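Local coordinates for protein oxygen-independent coproporphyrinogen III oxidase (Escherichia coli, PDB 1OLT) that catalyses the anaerobic oxidative decarboxylation of two propionate groups of coproporphyrinogen III to vinyl groups during heme biosynthesis, using S-adenosylmethionine and a [4Fe-4S] cluster, at residues Asp209-Leu214 with Phe240-Leu245; Leu65-Gly70 with Gln252-Asp257. All coordinates share one frame; numbering follows the deposited sequence. Where two conformers were deposited one is given.

Contact 1. Residues Asp209-Leu214 with Phe240-Leu245; sequences DLIYGL and FNYAHL. With SAM (S-adenosylmethionine), chain C.
Y212 and N241 lie side by side on one face of two parallel strands, near their C-terminal ends. The backbones are joined: F240 N donates to L210 O, Y212 N to F240 O, and Y242 N to Y212 O at 2.8 Å. From CB, the Y212 side chain starts with CG between its backbone N and carbonyl carbon (chi1 74°), and the ring lies over the neighbouring strand. CD1 approaches F240 O, CE1 reaches N241 CA, which sits over one ring face 4.0 Å from the centroid in a CH-pi contact, CE2 meets N241 OD1, and OH lies 3.6 Å from N241 CB. N241 OD1 takes its hydrogen bond from K266. An alanine at Y212 would probably uncover the backbone and CB of N241 and open a gap beside F222. On the sheet face of I211 and F240 lies S-adenosylmethionine: I211 CG1 and F240 CD2 approach its O2', and D209 OD2 is 2.8 Å from its O3', a probable hydrogen bond. A243 reads the adenine edge, its backbone N donating to N1 and O accepting from N6 at 3.1 Å. The Y242 ring takes L214 CD2 over one face. The contact closes the beta-alpha-beta unit of strand 207-212, helix 219-232 and strand 236-241, with strand 166-172 paired to the other edge of 207-212 and the helix covering L210 and Y212.

Contact 2. Residues Leu65-Gly70 with Gln252-Asp257; sequences LCYFCG and QRKIKD. With SF4 (iron/sulfur cluster), chain B; SAM (S-adenosylmethionine), chain C.
Y67, packed on K254, carries most of the contact with 252-257. It follows C66, whose SG binds an iron of the cluster at 2.5 Å and which opens a type I beta turn closed by C69 N donating to C66 O. In one of two modelled conformers K254 lies over one face of the Y67 ring: K254 CB is near Y67 CD2, and K254 CD stands 3.8 Å from the ring centroid, displaced toward CZ, in a CH-pi contact. Y67 CB packs on I255 CG1, while Y67 O meets Q252 CG and the CA-H of Q252. F68 turns the other way, with CG between its backbone N and carbonyl carbon (chi1 61°). Its ring meets the cofactors: CE1 and CZ each lie 3.6 Å from sulfide S1, and the edge meets C8 of S-adenosylmethionine; CB touches I255 CD1. Its carbonyl O accepts a nearly straight bond from Q252 NE2 (3.0 Å, 167° at the hydrogen), the donor standing above the carbonyl plane. Q252 is further fixed by A243 O and L245 N. C69 SG then binds a second iron at 2.4 Å, and G70 N donates to adenine N7 at 3.1 Å. This is the cysteine loop of a radical SAM enzyme, running from strand 53-62 to strand 74-75; the loop before helix 263-279 packs against it, and V182 of helix 176-182 touches both F68 and I255.

Overall arrangement
Both contacts belong to the radical SAM core, their centres about 11 Å apart on the same side of the chain's centre. In sequence, contact 1 is nested within the long loop that contact 2 closes: 65-70 comes first, then the paired strands 207-212 and 236-241, then 252-257. Contact 1 lies at the ends of parallel strands in the main sheet, whereas contact 2 joins two loops beside it. The Q252 amide ties the two together, and Y242 packs against F68 O. Both line the pocket of the cluster-bound S-adenosylmethionine: contact 1 meets its ribose and adenine, while contact 2 meets its adenine and also supplies two of the cysteines of the cluster.

Contact 1. Residues Asp209-Leu214 with Phe240-Leu245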
ATOM      1  N   ASP A 209      -4.528   9.180  -5.224  1.00 11.77           N
ATOM      2  CA  ASP A 209      -3.093   9.327  -5.082  1.00 12.67           C
ATOM      3  C   ASP A 209      -2.600  10.638  -5.682  1.00 12.65           C
ATOM      4  O   ASP A 209      -3.013  11.028  -6.799  1.00 11.94           O
ATOM      5  CB  ASP A 209      -2.327   8.224  -5.797  1.00 12.64           C
ATOM      6  CG  ASP A 209      -2.656   6.837  -5.323  1.00 16.35           C
ATOM      7  OD1 ASP A 209      -3.072   6.620  -4.158  1.00 16.52           O
ATOM      8  OD2 ASP A 209      -2.445   5.852  -6.094  1.00 19.83           O
ATOM      9  N   LEU A 210      -1.775  11.343  -4.905  1.00 11.65           N
ATOM     10  CA  LEU A 210      -1.053  12.487  -5.316  1.00 12.66           C
ATOM     11  C   LEU A 210       0.439  12.221  -5.057  1.00 13.17           C
ATOM     12  O   LEU A 210       0.791  11.418  -4.183  1.00 13.77           O
ATOM     13  CB  LEU A 210      -1.485  13.756  -4.598  1.00 13.05           C
ATOM     14  CG  LEU A 210      -2.938  14.174  -4.750  1.00 12.48           C
ATOM     15  CD1 LEU A 210      -3.291  15.347  -3.765  1.00 10.37           C
ATOM     16  CD2 LEU A 210      -3.148  14.568  -6.153  1.00 13.37           C
ATOM     17  N   ILE A 211       1.295  12.871  -5.839  1.00 12.80           N
ATOM     18  CA  ILE A 211       2.746  12.841  -5.593  1.00 12.32           C
ATOM     19  C   ILE A 211       3.313  14.242  -5.510  1.00 12.57           C
ATOM     20  O   ILE A 211       3.026  15.108  -6.364  1.00 13.10           O
ATOM     21  CB  ILE A 211       3.501  12.062  -6.672  1.00 13.23           C
ATOM     22  CG1 ILE A 211       2.920  10.674  -6.888  1.00 12.11           C
ATOM     23  CG2 ILE A 211       4.982  12.016  -6.369  1.00 11.31           C
ATOM     24  CD1 ILE A 211       3.523   9.966  -8.157  1.00 14.21           C
ATOM     25  N   TYR A 212       4.122  14.483  -4.460  1.00 12.30           N
ATOM     26  CA  TYR A 212       4.858  15.757  -4.311  1.00 12.54           C
ATOM     27  C   TYR A 212       6.354  15.495  -4.510  1.00 11.96           C
ATOM     28  O   TYR A 212       6.865  14.435  -4.173  1.00 11.38           O
ATOM     29  CB  TYR A 212       4.540  16.488  -2.986  1.00 13.16           C
ATOM     30  CG  TYR A 212       5.150  15.901  -1.745  1.00 13.57           C
ATOM     31  CD1 TYR A 212       4.549  14.876  -1.098  1.00 12.78           C
ATOM     32  CD2 TYR A 212       6.353  16.393  -1.240  1.00 16.80           C
ATOM     33  CE1 TYR A 212       5.086  14.334   0.019  1.00 13.75           C
ATOM     34  CE2 TYR A 212       6.908  15.855  -0.079  1.00 17.33           C
ATOM     35  CZ  TYR A 212       6.277  14.799   0.500  1.00 14.35           C
ATOM     36  OH  TYR A 212       6.790  14.238   1.626  1.00 24.33           O
ATOM     37  N   GLY A 213       7.037  16.444  -5.097  1.00 12.04           N
ATOM     38  CA  GLY A 213       8.441  16.263  -5.529  1.00 12.05           C
ATOM     39  C   GLY A 213       8.656  15.994  -7.028  1.00 12.12           C
ATOM     40  O   GLY A 213       9.748  15.699  -7.466  1.00 11.29           O
ATOM     41  N   LEU A 214       7.586  16.059  -7.807  1.00 12.93           N
ATOM     42  CA  LEU A 214       7.660  15.884  -9.252  1.00 12.08           C
ATOM     43  C   LEU A 214       8.267  17.114  -9.892  1.00 12.88           C
ATOM     44  O   LEU A 214       8.227  18.184  -9.303  1.00 12.60           O
ATOM     45  CB  LEU A 214       6.259  15.630  -9.802  1.00 11.98           C
ATOM     46  CG  LEU A 214       5.573  14.336  -9.453  1.00 12.50           C
ATOM     47  CD1 LEU A 214       4.184  14.247 -10.012  1.00 14.61           C
ATOM     48  CD2 LEU A 214       6.356  13.061  -9.896  1.00 14.08           C
ATOM     49  N   PHE A 240       2.247  10.852  -1.763  1.00 11.58           N
ATOM     50  CA  PHE A 240       3.560  10.210  -1.726  1.00 11.98           C
ATOM     51  C   PHE A 240       4.645  11.172  -2.049  1.00 12.10           C
ATOM     52  O   PHE A 240       4.512  12.055  -2.912  1.00 12.77           O
ATOM     53  CB  PHE A 240       3.595   9.069  -2.761  1.00 12.37           C
ATOM     54  CG  PHE A 240       2.518   8.046  -2.539  1.00 14.83           C
ATOM     55  CD1 PHE A 240       2.521   7.273  -1.386  1.00 17.61           C
ATOM     56  CD2 PHE A 240       1.525   7.847  -3.459  1.00 15.95           C
ATOM     57  CE1 PHE A 240       1.546   6.283  -1.159  1.00 16.99           C
ATOM     58  CE2 PHE A 240       0.530   6.840  -3.252  1.00 16.69           C
ATOM     59  CZ  PHE A 240       0.540   6.082  -2.088  1.00 18.75           C
ATOM     60  N   ASN A 241       5.728  11.026  -1.364  1.00 11.91           N
ATOM     61  CA  ASN A 241       6.949  11.741  -1.681  1.00 14.08           C
ATOM     62  C   ASN A 241       7.582  11.058  -2.942  1.00 12.87           C
ATOM     63  O   ASN A 241       7.750   9.843  -2.969  1.00 13.11           O
ATOM     64  CB  ASN A 241       7.935  11.638  -0.504  1.00 14.59           C
ATOM     65  CG  ASN A 241       9.261  12.332  -0.803  1.00 19.30           C
ATOM     66  OD1 ASN A 241       9.287  13.439  -1.285  1.00 27.73           O
ATOM     67  ND2 ASN A 241      10.316  11.677  -0.556  1.00 26.43           N
ATOM     68  N   TYR A 242       7.948  11.831  -3.954  1.00 11.43           N
ATOM     69  CA  TYR A 242       8.478  11.204  -5.187  1.00 11.50           C
ATOM     70  C   TYR A 242       9.786  10.497  -4.880  1.00 11.96           C
ATOM     71  O   TYR A 242      10.733  11.104  -4.458  1.00  9.47           O
ATOM     72  CB  TYR A 242       8.646  12.252  -6.295  1.00 12.53           C
ATOM     73  CG  TYR A 242       9.305  11.728  -7.538  1.00 12.70           C
ATOM     74  CD1 TYR A 242       8.893  10.541  -8.121  1.00 11.87           C
ATOM     75  CD2 TYR A 242      10.378  12.396  -8.089  1.00 14.30           C
ATOM     76  CE1 TYR A 242       9.520  10.071  -9.276  1.00 14.64           C
ATOM     77  CE2 TYR A 242      11.038  11.912  -9.175  1.00 13.61           C
ATOM     78  CZ  TYR A 242      10.577  10.757  -9.794  1.00 13.40           C
ATOM     79  OH  TYR A 242      11.273  10.280 -10.865  1.00 14.17           O
ATOM     80  N   ALA A 243       9.847   9.210  -5.169  1.00 12.92           N
ATOM     81  CA  ALA A 243      11.106   8.466  -5.047  1.00 14.27           C
ATOM     82  C   ALA A 243      11.767   8.369  -6.431  1.00 13.35           C
ATOM     83  O   ALA A 243      11.221   7.715  -7.353  1.00 13.26           O
ATOM     84  CB  ALA A 243      10.832   7.068  -4.543  1.00 15.18           C
ATOM     85  N   HIS A 244      12.906   9.002  -6.557  1.00 12.95           N
ATOM     86  CA  HIS A 244      13.586   9.197  -7.846  1.00 12.75           C
ATOM     87  C   HIS A 244      14.827   8.315  -7.842  1.00 12.49           C
ATOM     88  O   HIS A 244      15.722   8.532  -7.039  1.00 13.29           O
ATOM     89  CB  HIS A 244      14.009  10.648  -7.988  1.00 12.98           C
ATOM     90  CG  HIS A 244      14.589  10.993  -9.343  1.00 14.31           C
ATOM     91  ND1 HIS A 244      13.874  10.874 -10.512  1.00 12.83           N
ATOM     92  CD2 HIS A 244      15.797  11.498  -9.686  1.00 16.10           C
ATOM     93  CE1 HIS A 244      14.634  11.261 -11.522  1.00 17.13           C
ATOM     94  NE2 HIS A 244      15.808  11.638 -11.045  1.00 17.11           N
ATOM     95  N   LEU A 245      14.869   7.295  -8.668  1.00 11.98           N
ATOM     96  CA  LEU A 245      16.033   6.411  -8.704  1.00 12.75           C
ATOM     97  C   LEU A 245      16.175   5.929 -10.144  1.00 11.85           C
ATOM     98  O   LEU A 245      15.815   4.778 -10.420  1.00 11.84           O
ATOM     99  CB  LEU A 245      15.859   5.213  -7.710  1.00 13.19           C
ATOM    100  CG  LEU A 245      17.158   4.415  -7.421  1.00 15.03           C
ATOM    101  CD1 LEU A 245      18.258   5.273  -6.969  1.00 18.38           C
ATOM    102  CD2 LEU A 245      16.868   3.298  -6.383  1.00 18.22           C
TER
HETATM  103  N   SAM C 501      -2.141   2.503 -12.460  1.00 18.66           N
HETATM  104  CA  SAM C 501      -3.106   3.379 -11.811  1.00 18.10           C
HETATM  105  C   SAM C 501      -2.790   4.873 -11.946  1.00 19.26           C
HETATM  106  O   SAM C 501      -1.598   5.231 -12.242  1.00 18.76           O
HETATM  107  OXT SAM C 501      -3.748   5.609 -11.824  1.00 17.52           O
HETATM  108  CB  SAM C 501      -3.088   3.001 -10.317  1.00 19.99           C
HETATM  109  CG  SAM C 501      -2.110   3.621  -9.356  0.60 20.95           C
HETATM  110  SD  SAM C 501      -0.418   3.112  -9.525  0.60 19.90           S
HETATM  111  CE  SAM C 501      -0.463   1.317  -9.451  0.60 22.10           C
HETATM  112  C5' SAM C 501       0.178   3.248  -7.752  0.60 21.76           C
HETATM  113  C4' SAM C 501       0.677   4.635  -7.211  1.00 20.01           C
HETATM  114  O4' SAM C 501       2.068   4.674  -6.917  1.00 22.97           O
HETATM  115  C3' SAM C 501       0.519   5.764  -8.202  1.00 21.30           C
HETATM  116  O3' SAM C 501      -0.834   6.199  -8.373  1.00 21.66           O
HETATM  117  C2' SAM C 501       1.502   6.824  -7.688  1.00 19.23           C
HETATM  118  O2' SAM C 501       0.842   7.761  -6.836  1.00 19.09           O
HETATM  119  C1' SAM C 501       2.478   6.023  -6.862  1.00 18.71           C
HETATM  120  N9  SAM C 501       3.842   6.081  -7.349  1.00 19.12           N
HETATM  121  C8  SAM C 501       4.306   5.407  -8.450  1.00 17.55           C
HETATM  122  N7  SAM C 501       5.604   5.657  -8.595  1.00 16.68           N
HETATM  123  C5  SAM C 501       5.983   6.481  -7.566  1.00 19.03           C
HETATM  124  C6  SAM C 501       7.213   7.058  -7.206  1.00 20.30           C
HETATM  125  N6  SAM C 501       8.340   6.851  -7.887  1.00 16.44           N
HETATM  126  N1  SAM C 501       7.245   7.854  -6.096  1.00 19.15           N
HETATM  127  C2  SAM C 501       6.079   8.086  -5.358  1.00 21.62           C
HETATM  128  N3  SAM C 501       4.894   7.525  -5.694  1.00 18.02           N
HETATM  129  C4  SAM C 501       4.858   6.744  -6.793  1.00 18.27           C

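Contact 2. Residues Leu65-Gly70 with Gln252-Asp257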
ATOM      1  N   LEU A  65       3.415   5.062 -20.538  1.00 11.39           N
ATOM      2  CA  LEU A  65       4.546   5.089 -19.597  1.00 12.58           C
ATOM      3  C   LEU A  65       4.595   6.411 -18.802  1.00 12.07           C
ATOM      4  O   LEU A  65       4.970   7.405 -19.318  1.00 12.00           O
ATOM      5  CB  LEU A  65       5.863   4.911 -20.325  1.00 13.18           C
ATOM      6  CG  LEU A  65       7.158   4.958 -19.533  1.00 12.90           C
ATOM      7  CD1 LEU A  65       7.164   3.817 -18.512  1.00 15.18           C
ATOM      8  CD2 LEU A  65       8.274   4.850 -20.468  1.00 14.80           C
ATOM      9  N   CYS A  66       4.157   6.371 -17.529  1.00 11.14           N
ATOM     10  CA  CYS A  66       4.332   7.490 -16.650  1.00 11.33           C
ATOM     11  C   CYS A  66       5.821   7.530 -16.291  1.00 10.73           C
ATOM     12  O   CYS A  66       6.336   6.546 -15.749  1.00 12.22           O
ATOM     13  CB  CYS A  66       3.511   7.308 -15.377  1.00 10.42           C
ATOM     14  SG  CYS A  66       1.700   7.151 -15.646  1.00 13.65           S
ATOM     15  N   TYR A  67       6.477   8.663 -16.504  1.00 11.08           N
ATOM     16  CA  TYR A  67       7.922   8.760 -16.295  1.00 10.72           C
ATOM     17  C   TYR A  67       8.370   8.709 -14.821  1.00 11.22           C
ATOM     18  O   TYR A  67       9.507   8.316 -14.592  1.00 12.15           O
ATOM     19  CB  TYR A  67       8.495  10.009 -16.914  1.00 10.85           C
ATOM     20  CG  TYR A  67       8.316  10.142 -18.438  1.00 11.10           C
ATOM     21  CD1 TYR A  67       8.042   9.048 -19.240  1.00 13.90           C
ATOM     22  CD2 TYR A  67       8.387  11.407 -19.039  1.00 11.91           C
ATOM     23  CE1 TYR A  67       7.834   9.202 -20.646  1.00 11.99           C
ATOM     24  CE2 TYR A  67       8.225  11.574 -20.447  1.00 14.76           C
ATOM     25  CZ  TYR A  67       7.938  10.460 -21.235  1.00 13.36           C
ATOM     26  OH  TYR A  67       7.742  10.583 -22.616  1.00 12.47           O
ATOM     27  N   PHE A  68       7.496   9.041 -13.869  1.00 11.09           N
ATOM     28  CA  PHE A  68       7.816   8.976 -12.427  1.00 11.51           C
ATOM     29  C   PHE A  68       7.698   7.562 -11.864  1.00 11.66           C
ATOM     30  O   PHE A  68       8.158   7.289 -10.761  1.00 11.16           O
ATOM     31  CB  PHE A  68       6.890   9.913 -11.617  1.00 11.58           C
ATOM     32  CG  PHE A  68       5.437   9.552 -11.738  1.00 10.23           C
ATOM     33  CD1 PHE A  68       4.915   8.456 -11.071  1.00 11.39           C
ATOM     34  CD2 PHE A  68       4.618  10.247 -12.569  1.00 13.66           C
ATOM     35  CE1 PHE A  68       3.587   8.083 -11.241  1.00 14.27           C
ATOM     36  CE2 PHE A  68       3.285   9.861 -12.758  1.00 12.29           C
ATOM     37  CZ  PHE A  68       2.783   8.762 -12.086  1.00 14.56           C
ATOM     38  N   CYS A  69       7.072   6.638 -12.598  1.00 12.12           N
ATOM     39  CA  CYS A  69       6.552   5.456 -11.956  1.00 12.84           C
ATOM     40  C   CYS A  69       7.567   4.406 -11.583  1.00 13.68           C
ATOM     41  O   CYS A  69       8.322   3.996 -12.396  1.00 13.26           O
ATOM     42  CB  CYS A  69       5.396   4.802 -12.788  1.00 13.83           C
ATOM     43  SG  CYS A  69       4.700   3.353 -12.012  1.00 15.62           S
ATOM     44  N   GLY A  70       7.492   3.945 -10.302  1.00 13.52           N
ATOM     45  CA  GLY A  70       8.364   2.964  -9.728  1.00 13.21           C
ATOM     46  C   GLY A  70       7.673   1.636  -9.460  1.00 13.29           C
ATOM     47  O   GLY A  70       8.251   0.759  -8.858  1.00 13.67           O
ATOM     48  N   GLN A 252      12.271   7.192 -15.477  1.00 15.74           N
ATOM     49  CA  GLN A 252      12.611   8.397 -14.728  1.00 14.01           C
ATOM     50  C   GLN A 252      13.807   9.124 -15.307  1.00 13.06           C
ATOM     51  O   GLN A 252      14.026  10.321 -15.001  1.00 11.47           O
ATOM     52  CB  GLN A 252      12.836   8.068 -13.251  1.00 13.98           C
ATOM     53  CG  GLN A 252      11.658   7.410 -12.543  1.00 10.88           C
ATOM     54  CD  GLN A 252      12.050   7.070 -11.075  1.00 12.66           C
ATOM     55  OE1 GLN A 252      13.220   7.060 -10.791  1.00 11.77           O
ATOM     56  NE2 GLN A 252      11.076   6.895 -10.177  1.00 12.41           N
ATOM     57  N   ARG A 253      14.550   8.467 -16.204  1.00 13.77           N
ATOM     58  CA  ARG A 253      15.631   9.176 -16.935  1.00 14.99           C
ATOM     59  C   ARG A 253      15.105  10.259 -17.812  1.00 14.99           C
ATOM     60  O   ARG A 253      15.838  11.156 -18.144  1.00 15.32           O
ATOM     61  CB  ARG A 253      16.553   8.230 -17.735  1.00 15.92           C
ATOM     62  CG  ARG A 253      17.079   7.078 -16.888  1.00 16.78           C
ATOM     63  CD  ARG A 253      17.833   5.986 -17.645  1.00 17.87           C
ATOM     64  NE  ARG A 253      17.845   4.825 -16.796  1.00 20.49           N
ATOM     65  CZ  ARG A 253      18.098   3.595 -17.181  1.00 17.56           C
ATOM     66  NH1 ARG A 253      18.385   3.321 -18.443  1.00 19.44           N
ATOM     67  NH2 ARG A 253      17.998   2.639 -16.297  1.00 18.21           N
ATOM     68  N   LYS A 254      13.816  10.220 -18.126  0.80 15.68           N
ATOM     69  CA  LYS A 254      13.196  11.304 -18.914  0.80 16.81           C
ATOM     70  C   LYS A 254      12.878  12.506 -18.095  0.80 16.81           C
ATOM     71  O   LYS A 254      12.504  13.531 -18.654  0.80 18.07           O
ATOM     72  CB  LYS A 254      11.915  10.778 -19.605  0.80 17.25           C
ATOM     73  CG  LYS A 254      12.266   9.748 -20.670  0.80 20.23           C
ATOM     74  CD  LYS A 254      11.251   9.612 -21.793  0.80 23.20           C
ATOM     75  CE  LYS A 254      11.877   8.985 -23.067  0.80 22.92           C
ATOM     76  NZ  LYS A 254      11.836   9.975 -24.157  0.80 22.14           N
ATOM     77  N   ILE A 255      12.985  12.387 -16.766  1.00 16.18           N
ATOM     78  CA  ILE A 255      12.778  13.485 -15.868  1.00 17.01           C
ATOM     79  C   ILE A 255      14.143  14.174 -15.653  1.00 18.87           C
ATOM     80  O   ILE A 255      15.115  13.543 -15.372  1.00 19.75           O
ATOM     81  CB  ILE A 255      12.128  12.961 -14.555  1.00 16.22           C
ATOM     82  CG1 ILE A 255      10.679  12.567 -14.831  1.00 14.66           C
ATOM     83  CG2 ILE A 255      12.175  13.986 -13.461  1.00 17.15           C
ATOM     84  CD1 ILE A 255       9.994  11.918 -13.693  1.00 15.62           C
ATOM     85  N   LYS A 256      14.181  15.482 -15.839  0.50 19.82           N
ATOM     86  CA  LYS A 256      15.376  16.277 -15.583  0.50 20.89           C
ATOM     87  C   LYS A 256      15.527  16.513 -14.061  0.50 20.83           C
ATOM     88  O   LYS A 256      14.641  17.081 -13.408  0.50 19.23           O
ATOM     89  CB  LYS A 256      15.301  17.658 -16.290  0.50 21.50           C
ATOM     90  CG  LYS A 256      15.550  17.707 -17.813  0.50 23.27           C
ATOM     91  CD  LYS A 256      16.883  17.050 -18.241  0.50 24.13           C
ATOM     92  CE  LYS A 256      17.354  17.545 -19.606  0.50 25.21           C
ATOM     93  NZ  LYS A 256      18.841  17.573 -19.720  0.50 25.68           N
ATOM     94  N   ASP A 257      16.652  16.082 -13.510  1.00 20.58           N
ATOM     95  CA  ASP A 257      16.959  16.310 -12.096  1.00 22.30           C
ATOM     96  C   ASP A 257      16.893  17.808 -11.722  1.00 22.15           C
ATOM     97  O   ASP A 257      16.396  18.173 -10.673  1.00 22.49           O
ATOM     98  CB  ASP A 257      18.369  15.740 -11.786  1.00 24.04           C
ATOM     99  CG  ASP A 257      18.355  14.224 -11.662  1.00 27.32           C
ATOM    100  OD1 ASP A 257      17.669  13.494 -12.412  1.00 31.94           O
ATOM    101  OD2 ASP A 257      19.000  13.670 -10.781  1.00 36.96           O
TER
HETATM  102 FE1  SF4 B 500       0.982   2.531 -14.813  1.00 23.82          FE
HETATM  103 FE2  SF4 B 500       2.547   3.569 -12.931  1.00 25.67          FE
HETATM  104 FE3  SF4 B 500      -0.001   3.810 -12.920  1.00 28.86          FE
HETATM  105 FE4  SF4 B 500       1.317   4.971 -14.513  1.00 28.04          FE
HETATM  106  S1  SF4 B 500       1.461   5.410 -12.265  1.00 15.00           S
HETATM  107  S2  SF4 B 500      -0.623   4.060 -15.101  1.00 13.41           S
HETATM  108  S3  SF4 B 500       2.785   3.603 -15.139  1.00 15.21           S
HETATM  109  S4  SF4 B 500       1.154   1.993 -12.681  1.00 17.11           S
HETATM  110  N   SAM C 501      -2.141   2.503 -12.460  1.00 18.66           N
HETATM  111  CA  SAM C 501      -3.106   3.379 -11.811  1.00 18.10           C
HETATM  112  C   SAM C 501      -2.790   4.873 -11.946  1.00 19.26           C
HETATM  113  O   SAM C 501      -1.598   5.231 -12.242  1.00 18.76           O
HETATM  114  OXT SAM C 501      -3.748   5.609 -11.824  1.00 17.52           O
HETATM  115  CB  SAM C 501      -3.088   3.001 -10.317  1.00 19.99           C
HETATM  116  CG  SAM C 501      -2.110   3.621  -9.356  0.60 20.95           C
HETATM  117  SD  SAM C 501      -0.418   3.112  -9.525  0.60 19.90           S
HETATM  118  CE  SAM C 501      -0.463   1.317  -9.451  0.60 22.10           C
HETATM  119  C5' SAM C 501       0.178   3.248  -7.752  0.60 21.76           C
HETATM  120  C4' SAM C 501       0.677   4.635  -7.211  1.00 20.01           C
HETATM  121  O4' SAM C 501       2.068   4.674  -6.917  1.00 22.97           O
HETATM  122  C3' SAM C 501       0.519   5.764  -8.202  1.00 21.30           C
HETATM  123  O3' SAM C 501      -0.834   6.199  -8.373  1.00 21.66           O
HETATM  124  C2' SAM C 501       1.502   6.824  -7.688  1.00 19.23           C
HETATM  125  O2' SAM C 501       0.842   7.761  -6.836  1.00 19.09           O
HETATM  126  C1' SAM C 501       2.478   6.023  -6.862  1.00 18.71           C
HETATM  127  N9  SAM C 501       3.842   6.081  -7.349  1.00 19.12           N
HETATM  128  C8  SAM C 501       4.306   5.407  -8.450  1.00 17.55           C
HETATM  129  N7  SAM C 501       5.604   5.657  -8.595  1.00 16.68           N
HETATM  130  C5  SAM C 501       5.983   6.481  -7.566  1.00 19.03           C
HETATM  131  C6  SAM C 501       7.213   7.058  -7.206  1.00 20.30           C
HETATM  132  N6  SAM C 501       8.340   6.851  -7.887  1.00 16.44           N
HETATM  133  N1  SAM C 501       7.245   7.854  -6.096  1.00 19.15           N
HETATM  134  C2  SAM C 501       6.079   8.086  -5.358  1.00 21.62           C
HETATM  135  N3  SAM C 501       4.894   7.525  -5.694  1.00 18.02           N
HETATM  136  C4  SAM C 501       4.858   6.744  -6.793  1.00 18.27           C